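Local coordinates for protein beta-glucosidase (Chaetomella raphigera, PDB 6JXG) that probably hydrolyses terminal, non-reducing beta-D-glucosyl residues with release of beta-D-glucose, as a secreted family 3 glycoside hydrolase of cellulose degradation, at residues P606-Y610 with L670-D674; D130-L136 with L650-D654; V29-W34 with A250-F256; G37-T43 with E53-D58. Residue numbers count along the deposited sequence, not the author numbering.

Contact 1: residues P606-Y610 with L670-D674; sequences PKGLY and LRRKD
In the fibronectin type III-like domain, the turn 606-610, which leads into strand 612-622, packs against the end of strand 663-671, where residues 670-674 pass from strand into a 3-10 turn. Lys607 to Leu609 have helical phi/psi, and backbone bonds from Leu609 N to Pro606 O (3.0 Å) and Tyr610 N to Lys607 O (3.2 Å) tighten the bend, so that the carbonyls of Gly608 and Leu609 face the second segment. CA atoms lie nearest at Leu609-Lys673 (4.8 Å) and Tyr610-Arg671 (5.2 Å). Arg671, still extended, runs its side chain beside the Tyr610 ring, NH1 lying 4.1 Å from CD1 near the ring plane; its NH2 makes a salt bridge to Asp674 OD1 (2.9 Å), and NH1 pairs with Asp188 of helix 184-191. Arg672, chi1 t, forks onto one carbonyl: NE and NH2 donate to Gly608 O at 3.0 and 3.2 Å, while NH2 also bridges to Asp611. Lys673 opens the 3-10 turn, and its N donates to Leu609 O (2.8 Å). Its side chain is t throughout and reaches the Trp184 ring in a cation-pi contact. Asp674 continues the 3-10 turn, its N bonded to Arg671 O (2.9 Å) and its OD2 accepting from Arg671 N at 2.8 Å.

Contact 2: residues D130-L136 with L650-D654; sequences DPYLNGL and LRGFD
Helix 131-136, the start of helix 131-147, lies against strand 650-654, an outermost strand of its antiparallel sheet. The two axes approach to 7.7 Å, and their N-to-C directions differ by 47°; the nearest CA atoms are those of Tyr132 and Arg651, 6.1 Å apart. Asp130 is the N-cap, its OD2 accepting from Leu133 N (2.9 Å). In the strand, Arg651 and Gly652 both face Leu634 as a classic beta bulge, Arg651 having phi/psi of -133/14. Tyr132, chi1 t and chi2 84°, lays its ring flat on this kink: Arg651 CA stands 3.8 Å from the ring centroid, 7° off the normal, in a CH-pi contact, and Gly652 N lies over the same face. Tyr132 CB meets Leu650 O at 3.2 Å. Phe653, chi1 p, sends its ring back to the helix, with CE1 3.7 Å from Tyr132 CE2, and CZ 3.7 Å from Leu133 CD1 and 3.9 Å from Leu136 CB; Trp82 meets the Phe653 ring edge-to-face. Leu650 CD2 fills the space beside Leu133 CB (4.1 Å). Water 1 donates to Asp130 OD1 (2.7 Å) and Leu650 O (2.8 Å), while OD1 is also held by Arg560 and Tyr559. The CA-to-CB bond of Arg651 points away from the helix, and its NE donates to Asp674 O. This is a helix packed against an outermost strand at a domain interface, joining the TIM-barrel-type N-terminal domain of a family 3 glycosidase to its fibronectin type III-like domain.

Contact 3: residues V29-W34 with A250-F256; sequences VTGVGW and AMPGDNF
Both segments are irregular and meet mostly through their backbones. Ala250 N donates to Val29 O (2.9 Å), and Gly31 N to Ala250 O (2.9 Å), giving a single bridge at Thr30-Ala250, CA atoms 5.2 Å apart. Thr30 is the first residue beyond helix 22-29 to leave helical angles, and its OG1 is satisfied by Ala26 O and Gly264 N. In the second segment a cis peptide precedes Pro252. Pro252 O accepts from Gly33 N (2.9 Å); water 2, 2.9 Å from Pro252 O, can also donate to it, though it has more acceptors in reach than protons. Gly31 CA makes a CA-H...O contact with Pro252 O (3.3 Å). Gly31 and Gly253 pass with CA atoms 3.8 Å apart, where a CB on either would clash, and Gly253 CA points at Gly31 O (3.4 Å). This crossing pins the segment following helix 22-29 to a loop of the TIM-barrel-type N-terminal domain, between helices 239-245 and 265-272. Asp254, chi1 p, takes Trp34 N on OD2 (2.9 Å); its OD1 accepts from Asn259 N. Trp34, chi1 t, sets CB 3.7 Å from Pro252 CG and offers a face to the edge of Phe256, five-membered ring centroid 5.0 Å from that of Phe256, planes at 84°. Trp309 meets the indole too, edge-to-face.

Contact 4: residues G37-T43 with E53-D58; sequences GPCVGNT and ELCYQD
Strands 41-42 and 55-57 pair antiparallel, and residues 37-40 fold back along the side of the pair that carries Cys55. Gly37 and Pro38 lie near the Glu53 carboxylate, Pro38 CD 3.7 Å from Glu53 OE1, and Pro38 O is held by Ser308. Cys39, chi1 m, forms the disulfide with Cys55, chi1 t: SG to SG is 2.0 Å and chi3 is -102°. Val40, at -58/-33, puts the kink in the backbone; its N donates to Gln57 OE1 (2.9 Å), and its CG1 approaches Asp58 OD2 at 3.6 Å, an oxygen salt-bridged to Arg64. Gly41 pairs with Tyr56 in a hydrogen-bonded pair, CA atoms 4.9 Å apart: Gly41 N donates to Tyr56 O (3.0 Å) and Tyr56 N to Gly41 O (2.9 Å). Since Val40 and Gly41 both face Tyr56, the edge carries a classic beta bulge. Asn42 and Cys55 follow as a non-hydrogen-bonded pair, also 4.9 Å between CA atoms, with Asn42 CA 3.1 Å from Leu54 O in a CA-H...O contact. Thr43 N donates to Leu54 O (3.2 Å). Thr43 OG1, chi1 p, receives a bond from water 3 (2.8 Å), which also bonds Tyr56 OH (2.7 Å), and gives one to water 4 (2.7 Å), which accepts from Leu54 N (3.3 Å). A disulfide-braced, bulged beta hairpin results in the TIM-barrel-type N-terminal domain, where strand 55-57 runs parallel to strand 105-106 on its other side.

From the N terminus, the chain enters contact 3 at 29-34, then completes contact 4, a short hairpin closed by 53-58 and nested inside the long loop that contact 3 closes at 250-256. The two touch, Val32 N lying 2.8 Å from Asn42 O in a probable hydrogen bond. Before that loop closes, helix 131-147 opens contact 2, so contacts 2 and 3 cross although their nearest atoms are about 22 Å apart. Contact 1 opens at 606-610, contact 2 closes at 650-654, and contact 1 closes at 670-674, so these cross as well and touch. Contacts 3 and 4 tie parts of the N-terminal domain together; contact 1 joins a turn to a strand end within the fibronectin type III-like domain, and contact 2 joins that domain to the N-terminal one.

Contact 1: residues P606-Y610 with L670-D674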
loop_
_atom_site.group_PDB
_atom_site.type_symbol
_atom_site.label_atom_id
_atom_site.label_comp_id
_atom_site.label_asym_id
_atom_site.label_seq_id
_atom_site.Cartn_x
_atom_site.Cartn_y
_atom_site.Cartn_z
ATOM N N PRO A 606 3.652 -18.314 16.116
ATOM C CA PRO A 606 2.987 -19.525 16.587
ATOM C C PRO A 606 1.747 -19.778 15.764
ATOM O O PRO A 606 0.940 -18.841 15.574
ATOM C CB PRO A 606 2.613 -19.169 18.031
ATOM C CG PRO A 606 3.585 -18.097 18.443
ATOM C CD PRO A 606 4.158 -17.477 17.210
ATOM N N LYS A 607 1.598 -21.005 15.286
ATOM C CA LYS A 607 0.630 -21.363 14.306
ATOM C C LYS A 607 -0.773 -21.023 14.811
ATOM O O LYS A 607 -1.634 -20.574 14.054
ATOM C CB LYS A 607 0.778 -22.845 14.036
ATOM C CG LYS A 607 -0.009 -23.425 12.883
ATOM C CD LYS A 607 0.315 -24.916 12.645
ATOM C CE LYS A 607 1.766 -25.252 13.010
ATOM N NZ LYS A 607 2.299 -26.529 12.461
ATOM N N GLY A 608 -1.001 -21.176 16.112
ATOM C CA GLY A 608 -2.335 -20.927 16.646
ATOM C C GLY A 608 -2.816 -19.486 16.477
ATOM O O GLY A 608 -4.004 -19.230 16.551
ATOM N N LEU A 609 -1.903 -18.534 16.342
ATOM C CA LEU A 609 -2.295 -17.162 16.055
ATOM C C LEU A 609 -3.248 -16.962 14.897
ATOM O O LEU A 609 -4.115 -16.020 14.920
ATOM C CB LEU A 609 -1.074 -16.270 15.933
ATOM C CG LEU A 609 -0.249 -15.999 17.187
ATOM C CD1 LEU A 609 0.818 -14.971 16.865
ATOM C CD2 LEU A 609 -1.064 -15.546 18.378
ATOM N N TYR A 610 -3.117 -17.791 13.866
ATOM C CA TYR A 610 -3.855 -17.659 12.669
ATOM C C TYR A 610 -5.016 -18.645 12.594
ATOM O O TYR A 610 -5.711 -18.638 11.621
ATOM C CB TYR A 610 -2.900 -17.794 11.433
ATOM C CG TYR A 610 -1.778 -16.785 11.497
ATOM C CD1 TYR A 610 -1.915 -15.552 10.924
ATOM C CD2 TYR A 610 -0.599 -17.050 12.195
ATOM C CE1 TYR A 610 -0.911 -14.604 11.014
ATOM C CE2 TYR A 610 0.363 -16.106 12.319
ATOM C CZ TYR A 610 0.208 -14.883 11.690
ATOM O OH TYR A 610 1.187 -13.948 11.802
ATOM N N LEU A 670 -12.615 -14.239 12.513
ATOM C CA LEU A 670 -11.634 -13.705 13.416
ATOM C C LEU A 670 -10.558 -14.738 13.747
ATOM O O LEU A 670 -10.852 -15.902 14.138
ATOM C CB LEU A 670 -12.275 -13.217 14.725
ATOM C CG LEU A 670 -13.209 -12.042 14.570
ATOM C CD1 LEU A 670 -14.094 -11.911 15.827
ATOM C CD2 LEU A 670 -12.390 -10.770 14.376
ATOM N N ARG A 671 -9.320 -14.334 13.533
ATOM C CA ARG A 671 -8.180 -15.152 13.932
ATOM C C ARG A 671 -7.946 -14.968 15.425
ATOM O O ARG A 671 -8.284 -13.936 15.989
ATOM C CB ARG A 671 -6.926 -14.701 13.162
ATOM C CG ARG A 671 -6.974 -14.917 11.653
ATOM C CD ARG A 671 -5.862 -14.162 10.976
ATOM N NE ARG A 671 -5.985 -12.708 11.215
ATOM C CZ ARG A 671 -5.138 -11.841 10.692
ATOM N NH1 ARG A 671 -4.154 -12.243 9.885
ATOM N NH2 ARG A 671 -5.252 -10.583 11.002
ATOM N N ARG A 672 -7.306 -15.910 16.068
ATOM C CA ARG A 672 -6.930 -15.710 17.444
ATOM C C ARG A 672 -6.160 -14.421 17.642
ATOM O O ARG A 672 -6.368 -13.699 18.613
ATOM C CB ARG A 672 -6.091 -16.945 17.944
ATOM C CG ARG A 672 -5.572 -16.792 19.361
ATOM C CD ARG A 672 -5.261 -18.123 20.136
ATOM N NE ARG A 672 -5.320 -19.240 19.254
ATOM C CZ ARG A 672 -6.145 -20.267 19.240
ATOM N NH1 ARG A 672 -7.032 -20.548 20.155
ATOM N NH2 ARG A 672 -5.995 -21.079 18.237
ATOM N N LYS A 673 -5.224 -14.118 16.719
ATOM C CA LYS A 673 -4.428 -12.891 16.775
ATOM C C LYS A 673 -5.294 -11.639 16.779
ATOM O O LYS A 673 -4.925 -10.650 17.364
ATOM C CB LYS A 673 -3.443 -12.824 15.586
ATOM C CG LYS A 673 -2.360 -11.806 15.828
ATOM C CD LYS A 673 -1.325 -11.800 14.668
ATOM C CE LYS A 673 -0.157 -10.893 14.948
ATOM N NZ LYS A 673 0.868 -10.831 13.858
ATOM N N ASP A 674 -6.429 -11.701 16.116
ATOM C CA ASP A 674 -7.299 -10.532 15.985
ATOM C C ASP A 674 -7.921 -10.144 17.329
ATOM O O ASP A 674 -8.365 -8.995 17.497
ATOM C CB ASP A 674 -8.392 -10.820 14.964
ATOM C CG ASP A 674 -7.854 -10.921 13.553
ATOM O OD1 ASP A 674 -6.934 -10.114 13.292
ATOM O OD2 ASP A 674 -8.317 -11.808 12.750
#

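Contact 2: residues D130-L136 with L650-D654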
loop_
_atom_site.group_PDB
_atom_site.type_symbol
_atom_site.label_atom_id
_atom_site.label_comp_id
_atom_site.label_asym_id
_atom_site.label_seq_id
_atom_site.Cartn_x
_atom_site.Cartn_y
_atom_site.Cartn_z
ATOM N N ASP A 130 -3.954 1.519 9.151
ATOM C CA ASP A 130 -4.615 0.453 9.884
ATOM C C ASP A 130 -3.946 -0.895 9.639
ATOM O O ASP A 130 -3.870 -1.381 8.512
ATOM C CB ASP A 130 -6.072 0.305 9.492
ATOM C CG ASP A 130 -6.746 -0.736 10.341
ATOM O OD1 ASP A 130 -7.044 -0.374 11.527
ATOM O OD2 ASP A 130 -6.905 -1.896 9.872
ATOM N N PRO A 131 -3.430 -1.535 10.701
ATOM C CA PRO A 131 -2.632 -2.701 10.433
ATOM C C PRO A 131 -3.442 -3.877 9.895
ATOM O O PRO A 131 -2.865 -4.727 9.176
ATOM C CB PRO A 131 -2.037 -3.037 11.823
ATOM C CG PRO A 131 -2.950 -2.418 12.825
ATOM C CD PRO A 131 -3.386 -1.136 12.097
ATOM N N TYR A 132 -4.739 -4.000 10.263
ATOM C CA TYR A 132 -5.543 -5.132 9.818
ATOM C C TYR A 132 -5.792 -5.024 8.303
ATOM O O TYR A 132 -5.612 -6.017 7.534
ATOM C CB TYR A 132 -6.879 -5.187 10.587
ATOM C CG TYR A 132 -7.695 -6.366 10.208
ATOM C CD1 TYR A 132 -7.474 -7.593 10.792
ATOM C CD2 TYR A 132 -8.648 -6.290 9.210
ATOM C CE1 TYR A 132 -8.256 -8.718 10.429
ATOM C CE2 TYR A 132 -9.349 -7.380 8.816
ATOM C CZ TYR A 132 -9.165 -8.599 9.431
ATOM O OH TYR A 132 -9.974 -9.683 8.971
ATOM N N LEU A 133 -6.290 -3.859 7.876
ATOM C CA LEU A 133 -6.516 -3.616 6.443
ATOM C C LEU A 133 -5.243 -3.798 5.661
ATOM O O LEU A 133 -5.200 -4.419 4.563
ATOM C CB LEU A 133 -7.071 -2.212 6.197
ATOM C CG LEU A 133 -7.340 -1.748 4.751
ATOM C CD1 LEU A 133 -8.321 -2.687 4.112
ATOM C CD2 LEU A 133 -7.874 -0.341 4.750
ATOM N N ASN A 134 -4.193 -3.168 6.176
ATOM C CA ASN A 134 -2.863 -3.265 5.573
ATOM C C ASN A 134 -2.413 -4.723 5.381
ATOM O O ASN A 134 -2.091 -5.179 4.262
ATOM C CB ASN A 134 -1.883 -2.450 6.405
ATOM C CG ASN A 134 -0.573 -2.169 5.703
ATOM O OD1 ASN A 134 0.077 -3.074 5.189
ATOM N ND2 ASN A 134 -0.200 -0.884 5.641
ATOM N N GLY A 135 -2.476 -5.484 6.451
ATOM C CA GLY A 135 -2.203 -6.931 6.414
ATOM C C GLY A 135 -3.027 -7.755 5.424
ATOM O O GLY A 135 -2.413 -8.471 4.677
ATOM N N LEU A 136 -4.352 -7.575 5.342
ATOM C CA LEU A 136 -5.172 -8.242 4.323
ATOM C C LEU A 136 -4.773 -7.819 2.881
ATOM O O LEU A 136 -4.748 -8.652 1.965
ATOM C CB LEU A 136 -6.685 -8.033 4.540
ATOM C CG LEU A 136 -7.404 -9.148 5.350
ATOM C CD1 LEU A 136 -7.416 -10.546 4.724
ATOM C CD2 LEU A 136 -6.796 -9.240 6.704
ATOM N N LEU A 650 -10.029 -2.134 13.851
ATOM C CA LEU A 650 -10.609 -2.848 12.754
ATOM C C LEU A 650 -10.140 -4.271 12.803
ATOM O O LEU A 650 -8.935 -4.477 12.884
ATOM C CB LEU A 650 -10.156 -2.249 11.420
ATOM C CG LEU A 650 -10.873 -2.804 10.208
ATOM C CD1 LEU A 650 -12.335 -2.462 10.056
ATOM C CD2 LEU A 650 -10.119 -2.596 8.890
ATOM N N ARG A 651 -11.072 -5.225 12.794
ATOM C CA ARG A 651 -10.731 -6.652 12.709
ATOM C C ARG A 651 -11.532 -7.455 11.706
ATOM O O ARG A 651 -11.464 -8.722 11.676
ATOM C CB ARG A 651 -10.780 -7.304 14.119
ATOM C CG ARG A 651 -9.823 -6.719 15.136
ATOM C CD ARG A 651 -8.350 -6.934 14.795
ATOM N NE ARG A 651 -7.457 -6.773 15.923
ATOM C CZ ARG A 651 -6.396 -5.979 15.988
ATOM N NH1 ARG A 651 -6.035 -5.195 14.963
ATOM N NH2 ARG A 651 -5.688 -5.963 17.081
ATOM N N GLY A 652 -12.242 -6.767 10.826
ATOM C CA GLY A 652 -12.994 -7.457 9.777
ATOM C C GLY A 652 -13.596 -6.451 8.814
ATOM O O GLY A 652 -13.902 -5.342 9.202
ATOM N N PHE A 653 -13.731 -6.848 7.566
ATOM C CA PHE A 653 -14.487 -6.067 6.609
ATOM C C PHE A 653 -14.964 -6.976 5.539
ATOM O O PHE A 653 -14.309 -8.005 5.252
ATOM C CB PHE A 653 -13.658 -4.888 6.046
ATOM C CG PHE A 653 -12.369 -5.291 5.360
ATOM C CD1 PHE A 653 -11.210 -5.486 6.085
ATOM C CD2 PHE A 653 -12.320 -5.455 3.985
ATOM C CE1 PHE A 653 -10.055 -5.891 5.456
ATOM C CE2 PHE A 653 -11.164 -5.808 3.323
ATOM C CZ PHE A 653 -9.987 -5.997 4.060
ATOM N N ASP A 654 -16.062 -6.634 4.913
ATOM C CA ASP A 654 -16.658 -7.501 3.884
ATOM C C ASP A 654 -17.483 -6.608 2.964
ATOM O O ASP A 654 -18.326 -5.861 3.416
ATOM C CB ASP A 654 -17.526 -8.590 4.572
ATOM C CG ASP A 654 -18.011 -9.680 3.605
ATOM O OD1 ASP A 654 -17.426 -9.765 2.467
ATOM O OD2 ASP A 654 -18.976 -10.413 3.976
HETATM O O HOH W 1 -6.787 -2.707 12.950
#

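Contact 3: residues V29-W34 with A250-F256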
loop_
_atom_site.group_PDB
_atom_site.type_symbol
_atom_site.label_atom_id
_atom_site.label_comp_id
_atom_site.label_asym_id
_atom_site.label_seq_id
_atom_site.Cartn_x
_atom_site.Cartn_y
_atom_site.Cartn_z
ATOM N N VAL A 29 24.964 -13.474 -3.307
ATOM C CA VAL A 29 24.547 -12.622 -2.235
ATOM C C VAL A 29 24.942 -11.161 -2.493
ATOM O O VAL A 29 24.524 -10.233 -1.765
ATOM C CB VAL A 29 25.260 -13.319 -1.040
ATOM C CG1 VAL A 29 26.337 -12.549 -0.418
ATOM C CG2 VAL A 29 24.463 -14.435 -0.342
ATOM N N THR A 30 25.719 -10.914 -3.534
ATOM C CA THR A 30 26.303 -9.616 -3.766
ATOM C C THR A 30 25.865 -9.113 -5.113
ATOM O O THR A 30 26.142 -9.696 -6.139
ATOM C CB THR A 30 27.846 -9.638 -3.747
ATOM O OG1 THR A 30 28.304 -10.377 -2.627
ATOM C CG2 THR A 30 28.433 -8.215 -3.765
ATOM N N GLY A 31 25.112 -8.008 -5.082
ATOM C CA GLY A 31 24.671 -7.375 -6.290
ATOM C C GLY A 31 25.839 -7.063 -7.209
ATOM O O GLY A 31 26.951 -6.742 -6.737
ATOM N N VAL A 32 25.559 -7.043 -8.517
ATOM C CA VAL A 32 26.658 -6.809 -9.533
ATOM C C VAL A 32 27.111 -5.361 -9.643
ATOM O O VAL A 32 28.130 -5.095 -10.267
ATOM C CB VAL A 32 26.284 -7.276 -10.950
ATOM C CG1 VAL A 32 25.983 -8.743 -10.937
ATOM C CG2 VAL A 32 25.135 -6.480 -11.519
ATOM N N GLY A 33 26.376 -4.433 -9.026
ATOM C CA GLY A 33 26.669 -3.032 -9.140
ATOM C C GLY A 33 25.509 -2.260 -9.721
ATOM O O GLY A 33 24.801 -2.752 -10.615
ATOM N N TRP A 34 25.373 -1.005 -9.315
ATOM C CA TRP A 34 24.299 -0.142 -9.825
ATOM C C TRP A 34 24.390 0.088 -11.355
ATOM O O TRP A 34 25.424 0.459 -11.853
ATOM C CB TRP A 34 24.320 1.170 -9.067
ATOM C CG TRP A 34 23.341 2.194 -9.519
ATOM C CD1 TRP A 34 23.638 3.437 -9.897
ATOM C CD2 TRP A 34 21.900 2.078 -9.548
ATOM N NE1 TRP A 34 22.486 4.105 -10.238
ATOM C CE2 TRP A 34 21.400 3.291 -10.023
ATOM C CE3 TRP A 34 20.986 1.025 -9.248
ATOM C CZ2 TRP A 34 19.997 3.555 -10.181
ATOM C CZ3 TRP A 34 19.578 1.252 -9.431
ATOM C CH2 TRP A 34 19.095 2.523 -9.923
ATOM N N ALA A 250 22.851 -8.037 -0.832
ATOM C CA ALA A 250 23.245 -6.641 -0.831
ATOM C C ALA A 250 22.984 -6.013 -2.175
ATOM O O ALA A 250 23.634 -6.387 -3.144
ATOM C CB ALA A 250 24.720 -6.477 -0.466
ATOM N N MET A 251 22.052 -5.078 -2.228
ATOM C CA MET A 251 21.736 -4.415 -3.476
ATOM C C MET A 251 22.015 -2.906 -3.385
ATOM O O MET A 251 21.693 -2.328 -2.383
ATOM C CB MET A 251 20.240 -4.612 -3.772
ATOM C CG MET A 251 19.922 -5.989 -4.306
ATOM S SD MET A 251 20.600 -6.145 -5.993
ATOM C CE MET A 251 21.096 -7.857 -5.935
ATOM N N PRO A 252 22.417 -2.231 -4.494
ATOM C CA PRO A 252 22.704 -2.907 -5.793
ATOM C C PRO A 252 24.023 -3.641 -5.841
ATOM O O PRO A 252 24.390 -4.196 -6.926
ATOM C CB PRO A 252 22.709 -1.757 -6.795
ATOM C CG PRO A 252 23.097 -0.547 -5.993
ATOM C CD PRO A 252 22.502 -0.752 -4.607
ATOM N N GLY A 253 24.743 -3.664 -4.678
ATOM C CA GLY A 253 26.040 -4.349 -4.506
ATOM C C GLY A 253 27.169 -3.368 -4.179
ATOM O O GLY A 253 28.038 -3.645 -3.307
ATOM N N ASP A 254 27.183 -2.235 -4.889
ATOM C CA ASP A 254 28.076 -1.146 -4.604
ATOM C C ASP A 254 27.287 0.076 -4.119
ATOM O O ASP A 254 26.011 0.054 -3.984
ATOM C CB ASP A 254 28.967 -0.800 -5.808
ATOM C CG ASP A 254 28.191 -0.315 -7.021
ATOM O OD1 ASP A 254 28.907 -0.028 -7.995
ATOM O OD2 ASP A 254 26.923 -0.192 -6.999
ATOM N N ASN A 255 27.991 1.171 -3.856
ATOM C CA ASN A 255 27.279 2.350 -3.383
ATOM C C ASN A 255 26.825 3.193 -4.567
ATOM O O ASN A 255 27.523 4.142 -4.943
ATOM C CB ASN A 255 28.121 3.158 -2.408
ATOM C CG ASN A 255 27.435 4.451 -1.967
ATOM O OD1 ASN A 255 28.097 5.450 -1.680
ATOM N ND2 ASN A 255 26.121 4.492 -2.038
ATOM N N PHE A 256 25.676 2.798 -5.162
ATOM C CA PHE A 256 25.114 3.433 -6.353
ATOM C C PHE A 256 26.152 3.723 -7.391
ATOM O O PHE A 256 26.252 4.841 -7.960
ATOM C CB PHE A 256 24.326 4.737 -5.986
ATOM C CG PHE A 256 22.906 4.483 -5.551
ATOM C CD1 PHE A 256 21.977 4.029 -6.452
ATOM C CD2 PHE A 256 22.505 4.708 -4.211
ATOM C CE1 PHE A 256 20.656 3.795 -6.056
ATOM C CE2 PHE A 256 21.192 4.496 -3.849
ATOM C CZ PHE A 256 20.285 4.034 -4.745
HETATM O O HOH W 2 22.567 -4.785 -9.045
#

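Contact 4: residues G37-T43 with E53-D58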
loop_
_atom_site.group_PDB
_atom_site.type_symbol
_atom_site.label_atom_id
_atom_site.label_comp_id
_atom_site.label_asym_id
_atom_site.label_seq_id
_atom_site.Cartn_x
_atom_site.Cartn_y
_atom_site.Cartn_z
ATOM N N GLY A 37 23.853 -4.581 -14.383
ATOM C CA GLY A 37 22.865 -5.418 -14.986
ATOM C C GLY A 37 21.708 -4.671 -15.592
ATOM O O GLY A 37 21.633 -3.434 -15.501
ATOM N N PRO A 38 20.785 -5.392 -16.240
ATOM C CA PRO A 38 19.704 -4.727 -16.921
ATOM C C PRO A 38 18.538 -4.328 -16.002
ATOM O O PRO A 38 17.757 -3.447 -16.329
ATOM C CB PRO A 38 19.202 -5.775 -17.893
ATOM C CG PRO A 38 19.447 -7.062 -17.182
ATOM C CD PRO A 38 20.814 -6.847 -16.542
ATOM N N CYS A 39 18.478 -4.952 -14.854
ATOM C CA CYS A 39 17.422 -4.705 -13.867
ATOM C C CYS A 39 17.854 -3.673 -12.809
ATOM O O CYS A 39 19.014 -3.320 -12.702
ATOM C CB CYS A 39 17.023 -6.046 -13.212
ATOM S SG CYS A 39 16.556 -7.267 -14.479
ATOM N N VAL A 40 16.912 -3.273 -11.956
ATOM C CA VAL A 40 17.204 -2.344 -10.877
ATOM C C VAL A 40 18.299 -2.906 -9.979
ATOM O O VAL A 40 19.115 -2.141 -9.408
ATOM C CB VAL A 40 15.883 -1.964 -10.143
ATOM C CG1 VAL A 40 16.100 -1.047 -8.932
ATOM C CG2 VAL A 40 15.019 -1.225 -11.152
ATOM N N GLY A 41 18.292 -4.211 -9.854
ATOM C CA GLY A 41 19.350 -4.997 -9.175
ATOM C C GLY A 41 19.531 -6.338 -9.849
ATOM O O GLY A 41 18.572 -6.917 -10.342
ATOM N N ASN A 42 20.762 -6.826 -9.861
ATOM C CA ASN A 42 21.019 -8.208 -10.343
ATOM C C ASN A 42 22.100 -8.855 -9.554
ATOM O O ASN A 42 23.009 -8.201 -9.019
ATOM C CB ASN A 42 21.470 -8.206 -11.832
ATOM C CG ASN A 42 20.374 -7.886 -12.811
ATOM O OD1 ASN A 42 19.592 -8.802 -13.311
ATOM N ND2 ASN A 42 20.353 -6.644 -13.208
ATOM N N THR A 43 22.021 -10.172 -9.454
ATOM C CA THR A 43 23.156 -10.959 -9.102
ATOM C C THR A 43 23.609 -11.787 -10.316
ATOM O O THR A 43 22.814 -12.059 -11.207
ATOM C CB THR A 43 22.896 -11.855 -7.855
ATOM O OG1 THR A 43 21.693 -12.590 -8.006
ATOM C CG2 THR A 43 22.833 -10.997 -6.633
ATOM N N GLU A 53 20.954 -14.902 -13.987
ATOM C CA GLU A 53 21.316 -13.649 -13.429
ATOM C C GLU A 53 20.060 -13.071 -12.748
ATOM O O GLU A 53 19.260 -12.399 -13.390
ATOM C CB GLU A 53 21.859 -12.754 -14.539
ATOM C CG GLU A 53 22.393 -11.405 -14.096
ATOM C CD GLU A 53 22.985 -10.591 -15.230
ATOM O OE1 GLU A 53 23.084 -9.364 -15.148
ATOM O OE2 GLU A 53 23.377 -11.194 -16.193
ATOM N N LEU A 54 19.867 -13.320 -11.450
ATOM C CA LEU A 54 18.605 -12.941 -10.798
ATOM C C LEU A 54 18.279 -11.462 -10.973
ATOM O O LEU A 54 19.146 -10.605 -10.723
ATOM C CB LEU A 54 18.562 -13.275 -9.307
ATOM C CG LEU A 54 18.633 -14.784 -9.047
ATOM C CD1 LEU A 54 18.968 -15.023 -7.570
ATOM C CD2 LEU A 54 17.304 -15.447 -9.362
ATOM N N CYS A 55 17.023 -11.183 -11.347
ATOM C CA CYS A 55 16.582 -9.847 -11.769
ATOM C C CYS A 55 15.613 -9.327 -10.689
ATOM O O CYS A 55 14.567 -9.972 -10.425
ATOM C CB CYS A 55 15.886 -9.924 -13.129
ATOM S SG CYS A 55 15.059 -8.363 -13.644
ATOM N N TYR A 56 16.007 -8.195 -10.078
ATOM C CA TYR A 56 15.192 -7.513 -9.072
ATOM C C TYR A 56 14.709 -6.213 -9.711
ATOM O O TYR A 56 15.555 -5.377 -10.156
ATOM C CB TYR A 56 16.068 -7.173 -7.869
ATOM C CG TYR A 56 16.598 -8.336 -7.039
ATOM C CD1 TYR A 56 16.105 -8.601 -5.755
ATOM C CD2 TYR A 56 17.626 -9.098 -7.481
ATOM C CE1 TYR A 56 16.603 -9.616 -5.023
ATOM C CE2 TYR A 56 18.127 -10.150 -6.757
ATOM C CZ TYR A 56 17.624 -10.403 -5.504
ATOM O OH TYR A 56 18.162 -11.436 -4.782
ATOM N N GLN A 57 13.396 -6.034 -9.759
ATOM C CA GLN A 57 12.824 -4.912 -10.471
ATOM C C GLN A 57 11.732 -4.195 -9.624
ATOM O O GLN A 57 10.844 -4.829 -9.057
ATOM C CB GLN A 57 12.267 -5.313 -11.841
ATOM C CG GLN A 57 11.992 -4.126 -12.761
ATOM C CD GLN A 57 13.282 -3.556 -13.346
ATOM O OE1 GLN A 57 14.390 -4.103 -13.150
ATOM N NE2 GLN A 57 13.152 -2.458 -14.095
ATOM N N ASP A 58 11.811 -2.869 -9.613
ATOM C CA ASP A 58 10.702 -2.025 -9.061
ATOM C C ASP A 58 9.470 -2.126 -10.018
ATOM O O ASP A 58 9.584 -2.560 -11.202
ATOM C CB ASP A 58 11.127 -0.574 -8.990
ATOM C CG ASP A 58 12.068 -0.253 -7.853
ATOM O OD1 ASP A 58 11.821 -0.801 -6.783
ATOM O OD2 ASP A 58 13.035 0.545 -8.051
HETATM O O HOH W 3 20.403 -12.830 -5.485
HETATM O O HOH W 4 21.994 -14.850 -9.446
#